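Local atomic coordinates of endo-b-1,4-glucanase (Nasutitermes takasagoensis, PDB entry 1KS8), a protein that probably hydrolyses internal beta-1,4-glucosidic bonds of cellulose and related glucans, as a family 9 endoglucanase with an (alpha/alpha)6 fold. Residues F15-R20 with D27-W32; R361-P366 with H385-A390; Q19-L24 with G51-G56. One frame throughout, in Å; residues are numbered along the deposited sequence.

Overall arrangement
All three contacts are largely buried and lie on the same side of the chain's centre, around the end of helix 5-18. Segment 27-32 holds the last turn of that helix and Arg20, while 51-56 holds the chain just after it. Their chemistry differs: contact 1 sets a carboxylate on backbone N-H groups, contact 3 is a short antiparallel backbone bridge with an aromatic ring against it, and contact 2 depends on one backbone bond and an imidazole bonded to a water. Contact 3, buried throughout, is closest to the chain's centre and to the predicted active-site Glu412; contact 1 has exposed Lys29, contact 2 partly exposed His385. Trp32 stacked on His385 joins contacts 1 and 2.

Contact 1: residues F15-R20 with D27-W32; sequences FYEAQR and DQKVTW
Glu17 sets CG anti to its own carbonyl carbon (chi1 -72°) and continues extended, bringing its carboxylate to the backbone of Lys29 and Val30, while Val30 turns CG1 anti to its N (chi1 177°) and presents its methyls to the helix. The setting is the exit of helix 5-18, the first helix of this (alpha/alpha)6 domain, met by the loop that follows it; Val30 is the centre of an inverse gamma turn. Glu17 OE2 accepts two N-H groups. Lys29 N, 2.7 Å from Glu17 OE2, uses the syn lone pair. Val30 N, 3.2 Å from the same OE2, comes in from above the carboxylate plane, 37° out of it. The other oxygen is held too: water 1 donates to Glu17 OE1 at 2.7 Å and also to Asp27 O, so the carboxylate is gripped at both ends and its rotation is fixed. Lys29 sends its ammonium on to a salt bridge with Asp91, although its positive charge is near enough that it would probably favour the ionised form of Glu17. Nearby, the Arg20 guanidinium lies with the centre of one face over Glu17 CG, and it also makes a cation-pi contact with Trp98. Water 2 sits in the guanidinium plane, accepts from Arg20 NH1 at 2.9 Å and donates a hydrogen bond to Asp27 OD1, tying the arginine to the start of the loop. On the side of Val30 the contact turns apolar. Val30 CG2 packs on Glu17 CB at 3.7 Å, and Val30 CG1 rests over one face of Trp32, toward the rim. Ala18 completes this apolar patch: its CB is 4.2 Å from Val30 CG1 and likewise 4.2 Å from Trp32 CH2.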
# COMPACT_ATOMS: atom_id res chain seq x y z
N PHE A 15 12.01 -2.27 3.42
CA PHE A 15 11.65 -1.84 2.08
C PHE A 15 10.98 -0.47 2.19
O PHE A 15 11.30 0.44 1.42
CB PHE A 15 10.69 -2.82 1.40
CG PHE A 15 10.05 -2.28 0.15
CD1 PHE A 15 10.83 -1.91 -0.95
CD2 PHE A 15 8.68 -2.10 0.07
CE1 PHE A 15 10.24 -1.37 -2.10
CE2 PHE A 15 8.08 -1.57 -1.07
CZ PHE A 15 8.86 -1.20 -2.16
N TYR A 16 10.06 -0.30 3.13
CA TYR A 16 9.42 1.00 3.27
C TYR A 16 10.43 2.08 3.64
O TYR A 16 10.31 3.22 3.18
CB TYR A 16 8.24 0.92 4.25
CG TYR A 16 7.02 0.28 3.60
CD1 TYR A 16 6.36 0.92 2.55
CD2 TYR A 16 6.57 -0.98 3.99
CE1 TYR A 16 5.29 0.31 1.90
CE2 TYR A 16 5.50 -1.59 3.35
CZ TYR A 16 4.86 -0.94 2.30
OH TYR A 16 3.81 -1.55 1.66
N GLU A 17 11.44 1.75 4.44
CA GLU A 17 12.44 2.76 4.78
C GLU A 17 13.16 3.17 3.49
O GLU A 17 13.53 4.33 3.32
CB GLU A 17 13.48 2.23 5.78
CG GLU A 17 12.98 2.03 7.20
CD GLU A 17 14.09 2.13 8.23
OE1 GLU A 17 13.86 1.73 9.40
OE2 GLU A 17 15.18 2.61 7.88
N ALA A 18 13.35 2.21 2.58
CA ALA A 18 14.03 2.47 1.32
C ALA A 18 13.20 3.34 0.38
O ALA A 18 13.73 3.91 -0.58
CB ALA A 18 14.37 1.15 0.62
N GLN A 19 11.90 3.44 0.65
CA GLN A 19 10.98 4.23 -0.17
C GLN A 19 10.73 5.63 0.38
O GLN A 19 10.00 6.42 -0.21
CB GLN A 19 9.63 3.51 -0.29
CG GLN A 19 9.68 2.19 -1.04
CD GLN A 19 10.15 2.34 -2.47
OE1 GLN A 19 11.32 2.10 -2.77
NE2 GLN A 19 9.25 2.77 -3.35
N ARG A 20 11.33 5.94 1.52
CA ARG A 20 11.13 7.24 2.13
C ARG A 20 11.67 8.42 1.34
O ARG A 20 12.80 8.40 0.85
CB ARG A 20 11.75 7.27 3.53
CG ARG A 20 11.04 6.41 4.54
CD ARG A 20 11.82 6.37 5.84
NE ARG A 20 11.10 5.63 6.87
CZ ARG A 20 11.54 5.45 8.11
NH1 ARG A 20 12.72 5.94 8.47
NH2 ARG A 20 10.81 4.78 8.98
N ASP A 27 17.89 7.76 13.05
CA ASP A 27 17.86 6.32 13.29
C ASP A 27 17.48 5.48 12.07
O ASP A 27 17.09 4.32 12.21
CB ASP A 27 16.93 6.00 14.46
CG ASP A 27 15.47 6.32 14.17
OD1 ASP A 27 15.16 6.77 13.05
OD2 ASP A 27 14.64 6.12 15.08
N GLN A 28 17.59 6.07 10.88
CA GLN A 28 17.29 5.36 9.64
C GLN A 28 18.14 4.09 9.61
O GLN A 28 19.32 4.13 9.93
CB GLN A 28 17.63 6.25 8.44
CG GLN A 28 17.57 5.56 7.08
CD GLN A 28 16.21 5.62 6.41
OE1 GLN A 28 16.04 5.09 5.30
NE2 GLN A 28 15.24 6.25 7.06
N LYS A 29 17.53 2.97 9.23
CA LYS A 29 18.25 1.69 9.16
C LYS A 29 18.79 1.42 7.77
O LYS A 29 19.86 0.82 7.61
CB LYS A 29 17.34 0.55 9.64
CG LYS A 29 17.04 0.64 11.13
CD LYS A 29 16.04 -0.40 11.60
CE LYS A 29 15.74 -0.21 13.08
NZ LYS A 29 14.74 -1.18 13.60
N VAL A 30 18.06 1.85 6.74
CA VAL A 30 18.51 1.68 5.37
C VAL A 30 19.32 2.95 5.10
O VAL A 30 18.83 3.93 4.55
CB VAL A 30 17.32 1.57 4.40
CG1 VAL A 30 17.81 1.46 2.96
CG2 VAL A 30 16.49 0.34 4.75
N THR A 31 20.58 2.90 5.52
CA THR A 31 21.49 4.03 5.42
C THR A 31 22.08 4.38 4.06
O THR A 31 22.72 5.42 3.93
CB THR A 31 22.64 3.88 6.43
OG1 THR A 31 23.33 2.65 6.19
CG2 THR A 31 22.09 3.89 7.85
N TRP A 32 21.89 3.53 3.05
CA TRP A 32 22.41 3.89 1.73
C TRP A 32 21.47 4.92 1.10
O TRP A 32 21.82 5.56 0.11
CB TRP A 32 22.58 2.67 0.82
CG TRP A 32 21.42 1.72 0.75
CD1 TRP A 32 21.26 0.58 1.49
CD2 TRP A 32 20.30 1.79 -0.13
NE1 TRP A 32 20.10 -0.06 1.11
CE2 TRP A 32 19.50 0.66 0.12
CE3 TRP A 32 19.90 2.71 -1.11
CZ2 TRP A 32 18.31 0.42 -0.58
CZ3 TRP A 32 18.72 2.47 -1.81
CH2 TRP A 32 17.94 1.33 -1.54
O HOH W 1 14.76 3.10 11.52
O HOH W 2 13.03 5.36 11.26

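Contact 2: residues R361-P366 with H385-A390; sequences RSSSCP and HVLSGA. With SO4 (sulfate ion), chain B.
His385 meets the short, weakly bonded helix about 361-364 through its backbone first: His385 N donates to Ser363 O at 2.8 Å, nearly straight at 163°. Its imidazole then lies beside the carbonyls of Ser362, Ser363 and Cys365. Ser362 O is at the ring edge, 3.6 Å from His385 CD2, and Cys365 O is 2.8 Å from His385 NE2, at too poor an angle for hydrogen bonding. In the ring plane is water 3, 2.9 Å from His385 NE2, which also lies within hydrogen-bonding distance of Pro366 O. Ser363 CB packs on Leu387 CB at 4.2 Å; Leu387 also packs on Phe15 and Ala18 of helix 5-18, its side chain about 9 Å from that of the predicted active-site Glu412.

Further out, His360 and Asn383 fix Ser363 OG, the Cys365-Cys372 disulfide anchors the following chain, and Trp32 stacks on the imidazole. Arg361, bonded to Gly56 O, Phe126 O and His124 O, also grips, with His359, a sulfate probably from the crystallisation liquor, NH1 to O4 at 2.9 Å and NH2 to O2 at 2.8 Å. With three carbonyl oxygens close to its ring, His385 would probably be stabilised in its protonated form, which suits a crystal at pH 2.5.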
# COMPACT_ATOMS: atom_id res chain seq x y z
N ARG A 361 15.34 2.52 -9.07
CA ARG A 361 16.45 3.45 -9.20
C ARG A 361 17.42 3.58 -8.03
O ARG A 361 18.61 3.33 -8.18
CB ARG A 361 15.92 4.83 -9.56
CG ARG A 361 15.31 4.89 -10.95
CD ARG A 361 14.55 6.19 -11.16
NE ARG A 361 14.00 6.30 -12.51
CZ ARG A 361 12.96 5.61 -12.97
NH1 ARG A 361 12.33 4.75 -12.18
NH2 ARG A 361 12.54 5.80 -14.21
N SER A 362 16.92 3.95 -6.85
CA SER A 362 17.82 4.16 -5.73
C SER A 362 18.68 2.96 -5.35
O SER A 362 19.86 3.12 -5.05
CB SER A 362 17.07 4.69 -4.51
OG SER A 362 16.18 3.74 -3.96
N SER A 363 18.11 1.76 -5.39
CA SER A 363 18.90 0.58 -5.03
C SER A 363 19.91 0.20 -6.11
O SER A 363 20.89 -0.48 -5.83
CB SER A 363 17.99 -0.61 -4.73
OG SER A 363 17.23 -1.01 -5.86
N SER A 364 19.67 0.62 -7.35
CA SER A 364 20.59 0.28 -8.44
C SER A 364 21.87 1.11 -8.41
O SER A 364 22.89 0.72 -8.96
CB SER A 364 19.91 0.51 -9.79
OG SER A 364 19.87 1.90 -10.12
N CYS A 365 21.81 2.25 -7.74
CA CYS A 365 22.93 3.17 -7.69
C CYS A 365 24.08 2.89 -6.75
O CYS A 365 23.89 2.46 -5.62
CB CYS A 365 22.43 4.57 -7.37
SG CYS A 365 21.34 5.30 -8.62
N PRO A 366 25.31 3.14 -7.21
CA PRO A 366 26.48 2.92 -6.36
C PRO A 366 26.50 4.16 -5.47
O PRO A 366 25.73 5.10 -5.70
CB PRO A 366 27.63 2.91 -7.36
CG PRO A 366 27.17 3.90 -8.39
CD PRO A 366 25.72 3.51 -8.58
N HIS A 385 22.72 -2.04 -4.37
CA HIS A 385 22.18 -2.23 -3.03
C HIS A 385 21.09 -3.29 -3.05
O HIS A 385 20.26 -3.33 -3.96
CB HIS A 385 21.55 -0.94 -2.50
CG HIS A 385 22.46 0.24 -2.51
ND1 HIS A 385 23.56 0.35 -1.68
CD2 HIS A 385 22.42 1.39 -3.23
CE1 HIS A 385 24.15 1.51 -1.90
NE2 HIS A 385 23.48 2.16 -2.83
N VAL A 386 21.09 -4.16 -2.04
CA VAL A 386 20.06 -5.17 -1.94
C VAL A 386 18.82 -4.46 -1.39
O VAL A 386 18.89 -3.80 -0.35
CB VAL A 386 20.48 -6.31 -0.98
CG1 VAL A 386 19.31 -7.23 -0.70
CG2 VAL A 386 21.63 -7.09 -1.59
N LEU A 387 17.70 -4.58 -2.09
CA LEU A 387 16.46 -3.93 -1.68
C LEU A 387 15.68 -4.85 -0.76
O LEU A 387 14.59 -5.32 -1.10
CB LEU A 387 15.64 -3.56 -2.92
CG LEU A 387 14.41 -2.68 -2.70
CD1 LEU A 387 14.81 -1.35 -2.06
CD2 LEU A 387 13.74 -2.44 -4.04
N SER A 388 16.24 -5.08 0.41
CA SER A 388 15.64 -5.98 1.39
C SER A 388 14.15 -5.78 1.61
O SER A 388 13.69 -4.66 1.86
CB SER A 388 16.37 -5.84 2.73
OG SER A 388 17.77 -6.04 2.56
N GLY A 389 13.40 -6.88 1.49
CA GLY A 389 11.97 -6.85 1.73
C GLY A 389 11.01 -6.58 0.59
O GLY A 389 9.81 -6.82 0.73
N ALA A 390 11.52 -6.08 -0.54
CA ALA A 390 10.65 -5.76 -1.67
C ALA A 390 10.06 -6.96 -2.39
O ALA A 390 10.79 -7.85 -2.84
CB ALA A 390 11.41 -4.88 -2.66
S SO4 B . 9.26 3.64 -14.07
O1 SO4 B . 9.36 2.31 -14.98
O2 SO4 B . 10.00 4.65 -14.80
O3 SO4 B . 8.00 3.97 -13.89
O4 SO4 B . 9.98 3.29 -12.88
O HOH W 3 23.56 4.85 -3.80

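Contact 3: residues Q19-L24 with G51-G56; sequences QRSGRL and GYFDAG
Phe53 and Gln19 start the tight part of this contact: Phe53 N donates to Gln19 O at 2.8 Å, nearly straight at 168°. Two residues on, Ser21 N reaches Gly51 O at 2.9 Å, so Arg20 and Tyr52 form a single antiparallel bridge, as a non-hydrogen-bonded pair. The side chain of Gln19 adds to the grip: the bend at chi2 (-61°) turns CD toward the 53-55 backbone, and from there NE2 donates to Ala55 O at 2.8 Å on a lone pair, with that oxygen almost in the amide plane. A weak second bond goes from NE2 to Phe53 O, and OE1 is taken by His360, leaving the amide little freedom to turn. Ser21 CB sits over one face of the Phe53 ring, 3.5 Å from its centroid, in a CH-pi contact. Ser21 OG, anti to its backbone N, lies above the rim on the same face, 3.2 Å from Phe53 CE1. Phe58 meets the same ring edge-to-face. An alanine in place of Phe53 would probably leave Ser21 CB without its aromatic face, Phe58 without its partner, and a gap beside Arg20 O.

The Arg20 and Tyr52 side is looser. The two side chains run side by side, pointing the same way, and touch at Arg20 CG and Tyr52 CE1, 4.0 Å apart. Their polar groups are joined by solvent: water 4 accepts from Arg20 NE at 2.8 Å and donates to Tyr52 OH at 2.7 Å, while that hydroxyl also bonds to Ala95 O.

Ala55 touches Glu412, a predicted active-site residue, so this bridge fastens the chain leaving helix 5-18 to the Asp-Ala-Gly loop that lines the probable catalytic centre of the family 9 (alpha/alpha)6 fold.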
# COMPACT_ATOMS: atom_id res chain seq x y z
N GLN A 19 11.90 3.44 0.65
CA GLN A 19 10.98 4.23 -0.17
C GLN A 19 10.73 5.63 0.38
O GLN A 19 10.00 6.42 -0.21
CB GLN A 19 9.63 3.51 -0.29
CG GLN A 19 9.68 2.19 -1.04
CD GLN A 19 10.15 2.34 -2.47
OE1 GLN A 19 11.32 2.10 -2.77
NE2 GLN A 19 9.25 2.77 -3.35
N ARG A 20 11.33 5.94 1.52
CA ARG A 20 11.13 7.24 2.13
C ARG A 20 11.67 8.42 1.34
O ARG A 20 12.80 8.40 0.85
CB ARG A 20 11.75 7.27 3.53
CG ARG A 20 11.04 6.41 4.54
CD ARG A 20 11.82 6.37 5.84
NE ARG A 20 11.10 5.63 6.87
CZ ARG A 20 11.54 5.45 8.11
NH1 ARG A 20 12.72 5.94 8.47
NH2 ARG A 20 10.81 4.78 8.98
N SER A 21 10.84 9.45 1.22
CA SER A 21 11.21 10.68 0.54
C SER A 21 11.39 11.74 1.62
O SER A 21 10.83 11.62 2.72
CB SER A 21 10.10 11.10 -0.43
OG SER A 21 10.43 12.32 -1.08
N GLY A 22 12.18 12.78 1.33
CA GLY A 22 12.39 13.85 2.29
C GLY A 22 13.62 13.70 3.16
O GLY A 22 14.58 13.02 2.80
N ARG A 23 13.59 14.36 4.32
CA ARG A 23 14.70 14.30 5.26
C ARG A 23 14.58 13.03 6.09
O ARG A 23 13.59 12.82 6.80
CB ARG A 23 14.68 15.53 6.17
CG ARG A 23 15.90 15.66 7.06
CD ARG A 23 15.91 16.96 7.86
NE ARG A 23 15.99 18.14 7.00
CZ ARG A 23 14.95 18.74 6.43
NH1 ARG A 23 13.72 18.26 6.62
NH2 ARG A 23 15.12 19.80 5.66
N LEU A 24 15.60 12.17 6.01
CA LEU A 24 15.59 10.91 6.74
C LEU A 24 16.03 11.09 8.19
O LEU A 24 16.91 11.90 8.49
CB LEU A 24 16.48 9.90 6.02
CG LEU A 24 16.13 9.73 4.54
CD1 LEU A 24 17.08 8.73 3.90
CD2 LEU A 24 14.68 9.26 4.40
N GLY A 51 6.75 11.70 3.00
CA GLY A 51 5.94 10.73 2.27
C GLY A 51 6.80 9.66 1.62
O GLY A 51 8.02 9.61 1.83
N TYR A 52 6.16 8.80 0.84
CA TYR A 52 6.85 7.72 0.16
C TYR A 52 6.93 7.87 -1.35
O TYR A 52 5.98 8.31 -1.99
CB TYR A 52 6.14 6.38 0.41
CG TYR A 52 6.22 5.85 1.81
CD1 TYR A 52 7.42 5.35 2.32
CD2 TYR A 52 5.10 5.80 2.63
CE1 TYR A 52 7.50 4.81 3.59
CE2 TYR A 52 5.16 5.26 3.91
CZ TYR A 52 6.36 4.77 4.38
OH TYR A 52 6.44 4.22 5.64
N PHE A 53 8.07 7.49 -1.91
CA PHE A 53 8.23 7.48 -3.36
C PHE A 53 7.36 6.27 -3.70
O PHE A 53 7.34 5.28 -2.96
CB PHE A 53 9.69 7.23 -3.74
CG PHE A 53 10.59 8.40 -3.48
CD1 PHE A 53 10.27 9.66 -3.97
CD2 PHE A 53 11.78 8.24 -2.78
CE1 PHE A 53 11.12 10.75 -3.78
CE2 PHE A 53 12.64 9.32 -2.58
CZ PHE A 53 12.31 10.57 -3.08
N ASP A 54 6.65 6.32 -4.82
CA ASP A 54 5.74 5.25 -5.17
C ASP A 54 6.31 3.86 -5.43
O ASP A 54 5.89 2.88 -4.81
CB ASP A 54 4.89 5.65 -6.37
CG ASP A 54 3.85 4.60 -6.72
OD1 ASP A 54 2.95 4.36 -5.88
OD2 ASP A 54 3.94 4.01 -7.81
N ALA A 55 7.26 3.79 -6.35
CA ALA A 55 7.81 2.50 -6.73
C ALA A 55 9.31 2.58 -6.98
O ALA A 55 10.07 2.88 -6.06
CB ALA A 55 7.09 2.01 -7.98
N GLY A 56 9.73 2.31 -8.21
CA GLY A 56 11.14 2.40 -8.54
C GLY A 56 11.49 3.80 -9.00
O GLY A 56 12.64 4.09 -9.34
O HOH W 4 8.92 3.89 6.74